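PDB 6NZS: dextranase from Pseudarthrobacter oxydans, which catalyses the endohydrolysis of (1->6)-alpha-D-glucosidic linkages in dextran, as a glycoside hydrolase of family 49. Local coordinates for residues 97-102 with 132-137; 177-182 with 433-438; 291-296 with 311-316. All blocks are in the same frame, centred on the assembly; numbering follows the deposited sequence.

Contact 1 of 3, residues 97-102 with 132-137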
ATOM      1  N   TRP A  97      -9.407 -23.357   8.311  1.00 10.56           N
ATOM      2  CA  TRP A  97      -8.012 -23.765   8.437  1.00  9.50           C
ATOM      3  C   TRP A  97      -7.348 -23.601   7.077  1.00 10.21           C
ATOM      4  O   TRP A  97      -7.841 -24.127   6.075  1.00 11.54           O
ATOM      5  CB  TRP A  97      -7.915 -25.240   8.834  1.00 12.86           C
ATOM      6  CG  TRP A  97      -8.064 -25.541  10.307  1.00 14.17           C
ATOM      7  CD1 TRP A  97      -9.095 -26.209  10.902  1.00 19.48           C
ATOM      8  CD2 TRP A  97      -7.135 -25.218  11.357  1.00 14.61           C
ATOM      9  NE1 TRP A  97      -8.872 -26.312  12.257  1.00 18.52           N
ATOM     10  CE2 TRP A  97      -7.677 -25.713  12.561  1.00 19.29           C
ATOM     11  CE3 TRP A  97      -5.902 -24.557  11.395  1.00 15.51           C
ATOM     12  CZ2 TRP A  97      -7.028 -25.565  13.791  1.00 18.72           C
ATOM     13  CZ3 TRP A  97      -5.255 -24.418  12.620  1.00 17.63           C
ATOM     14  CH2 TRP A  97      -5.823 -24.918  13.798  1.00 19.39           C
ATOM     15  N   VAL A  98      -6.241 -22.863   7.037  1.00 11.19           N
ATOM     16  CA  VAL A  98      -5.487 -22.632   5.806  1.00 11.85           C
ATOM     17  C   VAL A  98      -4.173 -23.391   5.907  1.00 11.82           C
ATOM     18  O   VAL A  98      -3.396 -23.154   6.835  1.00 12.17           O
ATOM     19  CB  VAL A  98      -5.227 -21.135   5.587  1.00 11.61           C
ATOM     20  CG1 VAL A  98      -4.468 -20.932   4.306  1.00 13.48           C
ATOM     21  CG2 VAL A  98      -6.545 -20.372   5.549  1.00 14.87           C
ATOM     22  N   ASP A  99      -3.924 -24.303   4.963  1.00 10.78           N
ATOM     23  CA  ASP A  99      -2.638 -24.995   4.874  1.00 11.39           C
ATOM     24  C   ASP A  99      -1.738 -24.206   3.935  1.00 11.69           C
ATOM     25  O   ASP A  99      -2.126 -23.929   2.795  1.00 12.40           O
ATOM     26  CB  ASP A  99      -2.808 -26.402   4.289  1.00 12.78           C
ATOM     27  CG  ASP A  99      -3.656 -27.303   5.155  1.00 18.60           C
ATOM     28  OD1 ASP A  99      -3.333 -27.459   6.344  1.00 23.48           O
ATOM     29  OD2 ASP A  99      -4.640 -27.864   4.634  1.00 22.47           O
ATOM     30  N   VAL A 100      -0.542 -23.859   4.402  1.00 10.35           N
ATOM     31  CA  VAL A 100       0.447 -23.185   3.563  1.00 10.70           C
ATOM     32  C   VAL A 100       1.672 -24.077   3.498  1.00 11.02           C
ATOM     33  O   VAL A 100       2.235 -24.443   4.538  1.00 10.47           O
ATOM     34  CB  VAL A 100       0.828 -21.792   4.087  1.00 10.60           C
ATOM     35  CG1 VAL A 100       1.691 -21.085   3.045  1.00 12.47           C
ATOM     36  CG2 VAL A 100      -0.416 -20.975   4.382  1.00 12.02           C
ATOM     37  N   SER A 101       2.083 -24.425   2.282  1.00 10.27           N
ATOM     38  CA  SER A 101       3.217 -25.306   2.046  1.00 11.73           C
ATOM     39  C   SER A 101       4.305 -24.543   1.306  1.00 11.22           C
ATOM     40  O   SER A 101       4.025 -23.830   0.334  1.00 11.26           O
ATOM     41  CB  SER A 101       2.794 -26.515   1.213  1.00 13.53           C
ATOM     42  OG  SER A 101       1.867 -27.310   1.930  1.00 15.95           O
ATOM     43  N   LEU A 102       5.540 -24.702   1.770  1.00 11.76           N
ATOM     44  CA  LEU A 102       6.704 -24.123   1.119  1.00 11.75           C
ATOM     45  C   LEU A 102       7.188 -25.108   0.059  1.00 14.60           C
ATOM     46  O   LEU A 102       7.373 -26.296   0.350  1.00 16.66           O
ATOM     47  CB  LEU A 102       7.783 -23.884   2.176  1.00 13.88           C
ATOM     48  CG  LEU A 102       9.088 -23.196   1.779  1.00 13.38           C
ATOM     49  CD1 LEU A 102       8.842 -21.833   1.132  1.00 14.79           C
ATOM     50  CD2 LEU A 102       9.991 -23.051   2.996  1.00 15.03           C
ATOM     51  N   THR A 132       4.831 -27.800   5.858  1.00 11.09           N
ATOM     52  CA  THR A 132       3.443 -27.352   5.810  1.00 11.39           C
ATOM     53  C   THR A 132       2.930 -26.959   7.188  1.00 10.70           C
ATOM     54  O   THR A 132       2.992 -27.755   8.132  1.00 11.74           O
ATOM     55  CB  THR A 132       2.545 -28.461   5.250  1.00 13.96           C
ATOM     56  OG1 THR A 132       2.977 -28.815   3.928  1.00 15.23           O
ATOM     57  CG2 THR A 132       1.091 -28.003   5.210  1.00 14.11           C
ATOM     58  N   VAL A 133       2.381 -25.748   7.288  1.00 10.84           N
ATOM     59  CA  VAL A 133       1.735 -25.260   8.498  1.00 10.78           C
ATOM     60  C   VAL A 133       0.252 -25.083   8.205  1.00 11.26           C
ATOM     61  O   VAL A 133      -0.144 -24.789   7.071  1.00 13.11           O
ATOM     62  CB  VAL A 133       2.377 -23.926   8.949  1.00 13.12           C
ATOM     63  CG1 VAL A 133       2.138 -22.817   7.906  1.00 14.34           C
ATOM     64  CG2 VAL A 133       1.881 -23.499  10.315  1.00 16.64           C
ATOM     65  N   LYS A 134      -0.571 -25.290   9.230  1.00 11.52           N
ATOM     66  CA  LYS A 134      -2.006 -25.036   9.173  1.00 11.73           C
ATOM     67  C   LYS A 134      -2.306 -23.848  10.079  1.00 13.28           C
ATOM     68  O   LYS A 134      -1.890 -23.834  11.241  1.00 15.00           O
ATOM     69  CB  LYS A 134      -2.792 -26.271   9.645  1.00 15.09           C
ATOM     70  CG  LYS A 134      -4.228 -26.372   9.124  1.00 19.70           C
ATOM     71  CD  LYS A 134      -4.960 -27.595   9.705  1.00 18.18           C
ATOM     72  CE  LYS A 134      -4.344 -28.886   9.193  1.00 23.72           C
ATOM     73  NZ  LYS A 134      -4.778 -29.210   7.797  1.00 22.69           N
ATOM     74  N   ILE A 135      -3.010 -22.851   9.544  1.00 11.28           N
ATOM     75  CA  ILE A 135      -3.320 -21.608  10.248  1.00 11.02           C
ATOM     76  C   ILE A 135      -4.833 -21.473  10.346  1.00 11.21           C
ATOM     77  O   ILE A 135      -5.533 -21.563   9.329  1.00 12.25           O
ATOM     78  CB  ILE A 135      -2.745 -20.393   9.496  1.00 11.35           C
ATOM     79  CG1 ILE A 135      -1.238 -20.542   9.320  1.00 13.75           C
ATOM     80  CG2 ILE A 135      -3.083 -19.091  10.217  1.00 12.45           C
ATOM     81  CD1 ILE A 135      -0.689 -19.661   8.214  1.00 13.32           C
ATOM     82  N   LYS A 136      -5.340 -21.221  11.552  1.00 11.85           N
ATOM     83  CA  LYS A 136      -6.776 -21.021  11.734  1.00 11.09           C
ATOM     84  C   LYS A 136      -7.077 -19.537  11.589  1.00 10.76           C
ATOM     85  O   LYS A 136      -6.634 -18.725  12.406  1.00 12.69           O
ATOM     86  CB  LYS A 136      -7.247 -21.532  13.088  1.00 13.12           C
ATOM     87  CG  LYS A 136      -8.764 -21.467  13.216  1.00 15.76           C
ATOM     88  CD  LYS A 136      -9.210 -21.941  14.584  1.00 23.53           C
ATOM     89  CE  LYS A 136      -9.881 -23.293  14.499  1.00 32.08           C
ATOM     90  NZ  LYS A 136     -11.193 -23.248  15.188  1.00 36.00           N
ATOM     91  N   VAL A 137      -7.820 -19.180  10.547  1.00 10.94           N
ATOM     92  CA  VAL A 137      -8.208 -17.793  10.303  1.00  9.97           C
ATOM     93  C   VAL A 137      -9.665 -17.642  10.740  1.00 10.37           C
ATOM     94  O   VAL A 137     -10.554 -18.232  10.104  1.00 11.35           O
ATOM     95  CB  VAL A 137      -8.024 -17.397   8.831  1.00 10.58           C
ATOM     96  CG1 VAL A 137      -8.375 -15.933   8.638  1.00 12.00           C
ATOM     97  CG2 VAL A 137      -6.579 -17.659   8.378  1.00 12.23           C
TER

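Contact 2 of 3, residues 177-182 with 433-438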
ATOM      1  N   ALA A 177      22.427  -3.228   9.155  1.00  9.61           N
ATOM      2  CA  ALA A 177      21.141  -3.904   8.977  1.00  9.62           C
ATOM      3  C   ALA A 177      20.012  -2.889   8.846  1.00 10.17           C
ATOM      4  O   ALA A 177      19.931  -1.925   9.615  1.00 11.80           O
ATOM      5  CB  ALA A 177      20.868  -4.838  10.156  1.00 11.46           C
ATOM      6  N   ILE A 178      19.146  -3.106   7.862  1.00  8.90           N
ATOM      7  CA  ILE A 178      17.989  -2.253   7.614  1.00  9.16           C
ATOM      8  C   ILE A 178      16.684  -2.946   8.012  1.00  8.94           C
ATOM      9  O   ILE A 178      15.856  -2.363   8.718  1.00  9.08           O
ATOM     10  CB  ILE A 178      17.960  -1.779   6.141  1.00  9.32           C
ATOM     11  CG1 ILE A 178      19.150  -0.846   5.853  1.00  9.96           C
ATOM     12  CG2 ILE A 178      16.631  -1.111   5.794  1.00  9.59           C
ATOM     13  CD1 ILE A 178      19.246   0.383   6.770  1.00 11.02           C
ATOM     14  N   HIS A 179      16.488  -4.192   7.578  1.00  9.15           N
ATOM     15  CA  HIS A 179      15.239  -4.875   7.883  1.00  8.89           C
ATOM     16  C   HIS A 179      15.354  -6.342   7.495  1.00  9.74           C
ATOM     17  O   HIS A 179      16.062  -6.683   6.546  1.00 10.05           O
ATOM     18  CB  HIS A 179      14.068  -4.233   7.125  1.00  9.79           C
ATOM     19  CG  HIS A 179      12.730  -4.605   7.679  1.00  7.97           C
ATOM     20  ND1 HIS A 179      12.184  -3.980   8.782  1.00  9.68           N
ATOM     21  CD2 HIS A 179      11.844  -5.557   7.306  1.00  8.55           C
ATOM     22  CE1 HIS A 179      11.013  -4.531   9.058  1.00  8.41           C
ATOM     23  NE2 HIS A 179      10.782  -5.488   8.179  1.00  8.87           N
ATOM     24  N   THR A 180      14.642  -7.198   8.227  1.00  9.08           N
ATOM     25  CA  THR A 180      14.597  -8.633   7.967  1.00  8.91           C
ATOM     26  C   THR A 180      13.184  -9.029   7.555  1.00  9.38           C
ATOM     27  O   THR A 180      12.213  -8.678   8.233  1.00  9.78           O
ATOM     28  CB  THR A 180      15.027  -9.399   9.219  1.00 10.88           C
ATOM     29  OG1 THR A 180      16.400  -9.095   9.496  1.00 11.31           O
ATOM     30  CG2 THR A 180      14.886 -10.904   9.016  1.00 12.16           C
ATOM     31  N   GLU A 181      13.059  -9.742   6.440  1.00  9.85           N
ATOM     32  CA  GLU A 181      11.742 -10.072   5.905  1.00  8.41           C
ATOM     33  C   GLU A 181      11.889 -11.270   4.972  1.00  9.92           C
ATOM     34  O   GLU A 181      13.015 -11.639   4.592  1.00  9.72           O
ATOM     35  CB  GLU A 181      11.141  -8.876   5.150  1.00 10.18           C
ATOM     36  CG  GLU A 181      11.895  -8.611   3.843  1.00  9.89           C
ATOM     37  CD  GLU A 181      11.509  -7.335   3.113  1.00 10.70           C
ATOM     38  OE1 GLU A 181      10.562  -6.646   3.529  1.00 12.27           O
ATOM     39  OE2 GLU A 181      12.175  -7.018   2.105  1.00 14.44           O
ATOM     40  N   PRO A 182      10.777 -11.909   4.589  1.00  8.38           N
ATOM     41  CA  PRO A 182      10.867 -12.982   3.584  1.00  8.90           C
ATOM     42  C   PRO A 182      11.388 -12.441   2.259  1.00  8.82           C
ATOM     43  O   PRO A 182      10.951 -11.392   1.783  1.00  9.76           O
ATOM     44  CB  PRO A 182       9.413 -13.466   3.453  1.00  9.52           C
ATOM     45  CG  PRO A 182       8.792 -13.109   4.783  1.00 10.88           C
ATOM     46  CD  PRO A 182       9.418 -11.803   5.162  1.00  7.76           C
ATOM     47  N   VAL A 433       2.450  -1.405  10.056  1.00  8.50           N
ATOM     48  CA  VAL A 433       3.505  -1.425   9.055  1.00  8.08           C
ATOM     49  C   VAL A 433       4.319  -2.681   9.343  1.00  8.26           C
ATOM     50  O   VAL A 433       5.181  -2.691  10.223  1.00  8.35           O
ATOM     51  CB  VAL A 433       4.359  -0.159   9.121  1.00  8.26           C
ATOM     52  CG1 VAL A 433       5.359  -0.098   7.964  1.00  9.56           C
ATOM     53  CG2 VAL A 433       3.453   1.097   9.109  1.00  9.69           C
ATOM     54  N   ILE A 434       3.997  -3.766   8.632  1.00  8.21           N
ATOM     55  CA  ILE A 434       4.568  -5.063   8.975  1.00  7.67           C
ATOM     56  C   ILE A 434       6.023  -5.171   8.544  1.00  7.30           C
ATOM     57  O   ILE A 434       6.788  -5.933   9.144  1.00  9.32           O
ATOM     58  CB  ILE A 434       3.718  -6.242   8.449  1.00  8.34           C
ATOM     59  CG1 ILE A 434       3.490  -6.162   6.937  1.00  8.98           C
ATOM     60  CG2 ILE A 434       2.391  -6.353   9.217  1.00  9.72           C
ATOM     61  CD1 ILE A 434       2.962  -7.494   6.353  1.00  9.27           C
ATOM     62  N   HIS A 435       6.410  -4.446   7.494  1.00  6.89           N
ATOM     63  CA  HIS A 435       7.787  -4.410   7.027  1.00  8.29           C
ATOM     64  C   HIS A 435       8.043  -3.048   6.419  1.00  8.07           C
ATOM     65  O   HIS A 435       7.117  -2.351   6.001  1.00  8.19           O
ATOM     66  CB  HIS A 435       8.036  -5.480   5.960  1.00  8.32           C
ATOM     67  CG  HIS A 435       7.959  -6.870   6.498  1.00  7.85           C
ATOM     68  ND1 HIS A 435       8.863  -7.347   7.422  1.00  9.15           N
ATOM     69  CD2 HIS A 435       7.077  -7.874   6.276  1.00  9.02           C
ATOM     70  CE1 HIS A 435       8.550  -8.591   7.741  1.00  8.51           C
ATOM     71  NE2 HIS A 435       7.470  -8.933   7.056  1.00  8.89           N
ATOM     72  N   ASN A 436       9.322  -2.692   6.349  1.00  8.66           N
ATOM     73  CA  ASN A 436       9.727  -1.489   5.636  1.00  8.52           C
ATOM     74  C   ASN A 436      11.207  -1.610   5.323  1.00  8.56           C
ATOM     75  O   ASN A 436      11.950  -2.259   6.060  1.00  9.65           O
ATOM     76  CB  ASN A 436       9.467  -0.220   6.460  1.00  8.86           C
ATOM     77  CG  ASN A 436      10.490  -0.024   7.558  1.00  8.81           C
ATOM     78  OD1 ASN A 436      11.459   0.727   7.391  1.00 10.26           O
ATOM     79  ND2 ASN A 436      10.303  -0.715   8.678  1.00  8.87           N
ATOM     80  N   ARG A 437      11.633  -0.956   4.240  1.00  9.32           N
ATOM     81  CA  ARG A 437      13.038  -0.930   3.861  1.00 10.63           C
ATOM     82  C   ARG A 437      13.535   0.505   3.752  1.00  9.97           C
ATOM     83  O   ARG A 437      14.354   0.835   2.892  1.00 10.96           O
ATOM     84  CB  ARG A 437      13.296  -1.711   2.571  1.00 12.35           C
ATOM     85  CG  ARG A 437      13.205  -3.236   2.738  1.00 14.35           C
ATOM     86  CD  ARG A 437      13.833  -3.986   1.556  1.00 13.32           C
ATOM     87  NE  ARG A 437      13.231  -3.615   0.278  1.00 13.59           N
ATOM     88  CZ  ARG A 437      12.113  -4.132  -0.216  1.00 13.19           C
ATOM     89  NH1 ARG A 437      11.445  -5.069   0.449  1.00 13.22           N
ATOM     90  NH2 ARG A 437      11.656  -3.705  -1.390  1.00 15.03           N
ATOM     91  N   MET A 438      13.044   1.379   4.629  1.00  9.49           N
ATOM     92  CA  MET A 438      13.470   2.776   4.612  1.00  9.51           C
ATOM     93  C   MET A 438      14.886   2.864   5.174  1.00  9.95           C
ATOM     94  O   MET A 438      15.132   2.503   6.330  1.00  9.97           O
ATOM     95  CB  MET A 438      12.482   3.637   5.398  1.00  9.33           C
ATOM     96  CG  MET A 438      11.081   3.642   4.764  1.00  9.45           C
ATOM     97  SD  MET A 438       9.905   4.816   5.495  1.00 10.85           S
ATOM     98  CE  MET A 438       9.763   4.146   7.145  1.00 10.92           C
TER
HETATM   99  O   HOH W   1      14.812   0.280   8.495  1.00 11.79           O

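Contact 3 of 3, residues 291-296 with 311-316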
ATOM      1  N   TYR A 291       7.681   1.167 -16.750  1.00 13.32           N
ATOM      2  CA  TYR A 291       7.809   2.224 -15.754  1.00 13.74           C
ATOM      3  C   TYR A 291       7.592   3.575 -16.413  1.00 16.12           C
ATOM      4  O   TYR A 291       8.173   3.861 -17.461  1.00 15.24           O
ATOM      5  CB  TYR A 291       9.222   2.194 -15.177  1.00 13.92           C
ATOM      6  CG  TYR A 291       9.552   3.292 -14.187  1.00 14.07           C
ATOM      7  CD1 TYR A 291       8.804   3.466 -13.027  1.00 14.16           C
ATOM      8  CD2 TYR A 291      10.636   4.144 -14.400  1.00 14.33           C
ATOM      9  CE1 TYR A 291       9.124   4.447 -12.112  1.00 12.78           C
ATOM     10  CE2 TYR A 291      10.964   5.128 -13.492  1.00 14.16           C
ATOM     11  CZ  TYR A 291      10.210   5.284 -12.343  1.00 13.41           C
ATOM     12  OH  TYR A 291      10.546   6.268 -11.437  1.00 16.33           O
ATOM     13  N   GLU A 292       6.758   4.407 -15.788  1.00 14.21           N
ATOM     14  CA  GLU A 292       6.474   5.752 -16.295  1.00 16.52           C
ATOM     15  C   GLU A 292       5.983   5.703 -17.740  1.00 19.41           C
ATOM     16  O   GLU A 292       6.358   6.533 -18.575  1.00 19.43           O
ATOM     17  CB  GLU A 292       7.676   6.689 -16.135  1.00 17.12           C
ATOM     18  CG  GLU A 292       7.827   7.307 -14.747  1.00 19.47           C
ATOM     19  CD  GLU A 292       9.013   8.254 -14.646  1.00 17.38           C
ATOM     20  OE1 GLU A 292      10.043   7.987 -15.300  1.00 19.15           O
ATOM     21  OE2 GLU A 292       8.919   9.265 -13.917  1.00 18.98           O
ATOM     22  N   ALA A 293       5.140   4.716 -18.041  1.00 18.43           N
ATOM     23  CA  ALA A 293       4.488   4.648 -19.343  1.00 18.95           C
ATOM     24  C   ALA A 293       3.675   5.915 -19.571  1.00 19.04           C
ATOM     25  O   ALA A 293       2.739   6.207 -18.823  1.00 19.77           O
ATOM     26  CB  ALA A 293       3.586   3.415 -19.404  1.00 19.65           C
ATOM     27  N   ASP A 294       4.054   6.689 -20.591  1.00 22.59           N
ATOM     28  CA  ASP A 294       3.510   8.024 -20.815  1.00 22.60           C
ATOM     29  C   ASP A 294       2.504   7.979 -21.958  1.00 24.64           C
ATOM     30  O   ASP A 294       2.836   7.547 -23.067  1.00 24.78           O
ATOM     31  CB  ASP A 294       4.639   9.008 -21.134  1.00 25.09           C
ATOM     32  CG  ASP A 294       4.212  10.468 -20.998  1.00 27.14           C
ATOM     33  OD1 ASP A 294       2.998  10.738 -20.864  1.00 26.07           O
ATOM     34  OD2 ASP A 294       5.100  11.354 -21.025  1.00 29.34           O
ATOM     35  N   THR A 295       1.272   8.418 -21.682  1.00 24.38           N
ATOM     36  CA  THR A 295       0.269   8.502 -22.737  1.00 26.04           C
ATOM     37  C   THR A 295       0.620   9.564 -23.775  1.00 28.73           C
ATOM     38  O   THR A 295       0.183   9.451 -24.925  1.00 29.93           O
ATOM     39  CB  THR A 295      -1.137   8.721 -22.155  1.00 22.73           C
ATOM     40  OG1 THR A 295      -1.168   9.924 -21.374  1.00 25.52           O
ATOM     41  CG2 THR A 295      -1.537   7.535 -21.273  1.00 25.58           C
ATOM     42  N   ASN A 296       1.412  10.571 -23.401  1.00 27.64           N
ATOM     43  CA  ASN A 296       1.920  11.551 -24.358  1.00 27.95           C
ATOM     44  C   ASN A 296       2.994  10.977 -25.276  1.00 31.80           C
ATOM     45  O   ASN A 296       3.399  11.659 -26.225  1.00 32.86           O
ATOM     46  CB  ASN A 296       2.514  12.750 -23.615  1.00 29.34           C
ATOM     47  CG  ASN A 296       1.457  13.638 -22.984  1.00 31.51           C
ATOM     48  OD1 ASN A 296       0.296  13.641 -23.401  1.00 33.90           O
ATOM     49  ND2 ASN A 296       1.858  14.408 -21.975  1.00 29.46           N
ATOM     50  N   SER A 311       0.232  12.668 -16.965  1.00 28.90           N
ATOM     51  CA  SER A 311       0.114  11.955 -18.235  1.00 24.89           C
ATOM     52  C   SER A 311       0.581  10.504 -18.196  1.00 25.53           C
ATOM     53  O   SER A 311       0.307   9.756 -19.143  1.00 21.87           O
ATOM     54  CB  SER A 311       0.876  12.692 -19.344  1.00 29.34           C
ATOM     55  OG  SER A 311       2.192  13.006 -18.923  1.00 28.12           O
ATOM     56  N   CYS A 312       1.281  10.081 -17.157  1.00 22.76           N
ATOM     57  CA  CYS A 312       1.657   8.681 -17.081  1.00 18.62           C
ATOM     58  C   CYS A 312       0.463   7.836 -16.659  1.00 18.95           C
ATOM     59  O   CYS A 312      -0.425   8.301 -15.939  1.00 21.46           O
ATOM     60  CB  CYS A 312       2.827   8.498 -16.127  1.00 19.12           C
ATOM     61  SG  CYS A 312       4.389   8.721 -16.995  1.00 19.70           S
ATOM     62  N   VAL A 313       0.446   6.588 -17.142  1.00 18.09           N
ATOM     63  CA  VAL A 313      -0.671   5.681 -16.884  1.00 16.50           C
ATOM     64  C   VAL A 313      -0.869   5.504 -15.387  1.00 19.92           C
ATOM     65  O   VAL A 313       0.067   5.173 -14.647  1.00 16.97           O
ATOM     66  CB  VAL A 313      -0.425   4.330 -17.573  1.00 19.16           C
ATOM     67  CG1 VAL A 313      -1.507   3.313 -17.175  1.00 18.34           C
ATOM     68  CG2 VAL A 313      -0.374   4.492 -19.078  1.00 21.68           C
ATOM     69  N   LYS A 314      -2.095   5.740 -14.934  1.00 16.45           N
ATOM     70  CA  LYS A 314      -2.516   5.460 -13.573  1.00 16.33           C
ATOM     71  C   LYS A 314      -3.367   4.199 -13.602  1.00 15.19           C
ATOM     72  O   LYS A 314      -4.025   3.904 -14.600  1.00 15.86           O
ATOM     73  CB  LYS A 314      -3.348   6.623 -13.026  1.00 18.87           C
ATOM     74  CG  LYS A 314      -2.744   8.000 -13.306  1.00 22.47           C
ATOM     75  CD  LYS A 314      -1.464   8.223 -12.508  1.00 21.39           C
ATOM     76  CE  LYS A 314      -1.094   9.710 -12.430  1.00 21.69           C
ATOM     77  NZ  LYS A 314      -0.910  10.305 -13.791  1.00 24.08           N
ATOM     78  N   MET A 315      -3.331   3.427 -12.513  1.00 14.47           N
ATOM     79  CA  MET A 315      -4.132   2.207 -12.519  1.00 13.04           C
ATOM     80  C   MET A 315      -5.625   2.524 -12.504  1.00 12.93           C
ATOM     81  O   MET A 315      -6.412   1.864 -13.196  1.00 12.29           O
ATOM     82  CB  MET A 315      -3.736   1.289 -11.362  1.00 12.17           C
ATOM     83  CG  MET A 315      -2.304   0.735 -11.470  1.00 11.14           C
ATOM     84  SD  MET A 315      -1.990  -0.234 -12.961  1.00 12.80           S
ATOM     85  CE  MET A 315      -3.080  -1.633 -12.682  1.00 12.77           C
ATOM     86  N   LEU A 316      -6.018   3.544 -11.739  1.00 13.55           N
ATOM     87  CA  LEU A 316      -7.400   3.998 -11.653  1.00 13.88           C
ATOM     88  C   LEU A 316      -7.405   5.518 -11.610  1.00 12.16           C
ATOM     89  O   LEU A 316      -6.704   6.123 -10.794  1.00 13.17           O
ATOM     90  CB  LEU A 316      -8.073   3.453 -10.391  1.00 13.89           C
ATOM     91  CG  LEU A 316      -8.259   1.939 -10.320  1.00 16.41           C
ATOM     92  CD1 LEU A 316      -8.702   1.553  -8.917  1.00 19.24           C
ATOM     93  CD2 LEU A 316      -9.245   1.450 -11.367  1.00 13.26           C
TER
HETATM   94  O   HOH W   2       2.832   4.826 -16.112  1.00 24.58           O

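Contact 1 of 3, residues 97-102 with 132-137
Two antiparallel neighbours of the N-terminal Ig-like beta domain, 97-102 and 132-137, pair here from Trp97 opposite Lys136 to Ser101 opposite Thr132. Their short axes run 152° apart, and four backbone hydrogen bonds join the two hydrogen-bonded pairs, Val98 with Ile135 and Val100 with Val133; the shortest, Val98 N to Ile135 O, is 2.7 Å. On the face that carries the polar residues, the Trp97 indole lies between two lysine chains. Lys136 CB sits 3.6 Å from the centroid of the Trp97 six-membered ring, a CH-pi contact over one face of the indole, while Lys134 CD lies 3.3 Å above the plane on the opposite face, near the rim. CG of Trp97 is anti to the carbonyl carbon (chi1 -83°), and the end of the ring comes nearer to 132-137. The Lys134 chain bends at chi3 and chi4, and its NZ meets Asp99 OD1 at 2.7 Å in a salt bridge on the syn lone pair. The Lys134 chain thus has its methylenes against the ring and its charge on the carboxylate. Farther along, Ser101 OG and Thr132 OG1 are 2.7 Å apart. The other face is aliphatic: Val98 CG2 touches Val137 CG2 at 3.9 Å, and Val100 CG2 touches Ile135 CD1. Strand 37-43 continues the pairing beyond 97-102, strand 125-129 does so beyond 132-137, and Phe146 and Phe150 of strand 144-150 cover the aliphatic face.

Contact 2 of 3, residues 177-182 with 433-438
Buried polar side chains join the N-terminal Ig-like domain to the beta-solenoid of family 49 here, where the short axes of 177-182 and 433-435 lie 83° apart. At the middle, His179 NE2 and His435 ND1 share a hydrogen bond of 2.8 Å, in the plane of both rings. The imidazoles meet rim to rim with planes 88° apart, so neither covers the face of the other. The CB of His179 points toward 433-438 and CG stands anti to the backbone N; the backbone N of Asn436 lies 3.6 Å above the centre of the His179 ring. Glu181 CB packs over a face of the His435 ring, 3.8 Å from the centroid. The Glu181 chain runs on, extended, to a salt bridge in which Arg437 NH1 reaches OE2 at 2.7 Å on the syn lone pair; the N-H...O angle of 136° shows a bent bond. Two peptide carbonyls, Ile178 O and Met438 O, are bridged by a water that donates to both. Asn436 OD1 accepts from Met438 N at 3.3 Å, an Asx turn that shapes the loop leaving the strand. The network extends outward: His435 NE2 bonds Glu149, Asn436 ND2 and His179 ND1 both reach Met484 O, and Arg437 NH2 has a second salt bridge with Glu409. Strand 154-159 flanks 177-182 through a classic bulge at Ile178 and His179 opposite Ala157, and Trp406 of strand 398-407 lies against Pro182, Ile434 and His435.

Contact 3 of 3, residues 291-296 with 311-316
Ser311 O is gripped twice by a single residue: Thr295 OG1 reaches it at 2.7 Å, in the carbonyl plane on a lone pair, and Thr295 N at 3.0 Å, tilted 32° out of that plane. The hydroxyl can join the amide because Thr295 OG1 stands between its own backbone N and carbonyl carbon (chi1 59°). Asp294 OD1 is a second shared acceptor. Ser311 OG donates to it at 3.1 Å, while Asn296 N, two residues on from the aspartate, comes to it at 3.0 Å from the opposite face of the carboxylate plane and closes an Asx turn. Replacing Asp294 with an alanine would probably leave the Ser311 hydroxyl and the Asn296 amide without their common acceptor, freeing that hydroxyl to turn and weakening the turn. Deeper in, Val313 N binds Ala293 O at 2.9 Å with a C=O...N angle of 173°, nearly straight on. A water donating to both Ala293 O and Val313 O adds a second link beside this bond. Apolar contact is modest, with Val313 CG2 between Thr295 CG2, 3.9 Å away, and Ala293 CB. Cys312 SG, bonded to Cys308, lies 3.3 Å from Glu292 O, which puts the disulfide beside the 291-296 backbone. Asp294 and Cys312 form one isolated backbone bridge; the pattern is that of a long connection in a beta-solenoid, joining strand 283-285 to strand 316-320 and held across by main-chain and hydroxyl bonds, with an Asx turn and a disulfide as local braces.

Contact 1 lies within the N-terminal domain, contact 2 joins that domain to the solenoid, and contact 3 belongs to a connection of the solenoid itself. The first two reach the same network of paired strands, with centres about 23 Å apart, whereas contacts 1 and 3 lie on opposite sides of the chain's centre, about 39 Å between centres. Contact 1, with one aliphatic and one partly exposed polar face, relies on regular strand pairing. Buried contact 2 replaces that ladder with side-chain bonds and a salt bridge between crossing segments. Contact 3, mostly buried but exposed at Asn296, combines irregular backbone bonds with hydroxyl and carboxylate bonds; along the chain it is nested inside the loop closed by contact 2.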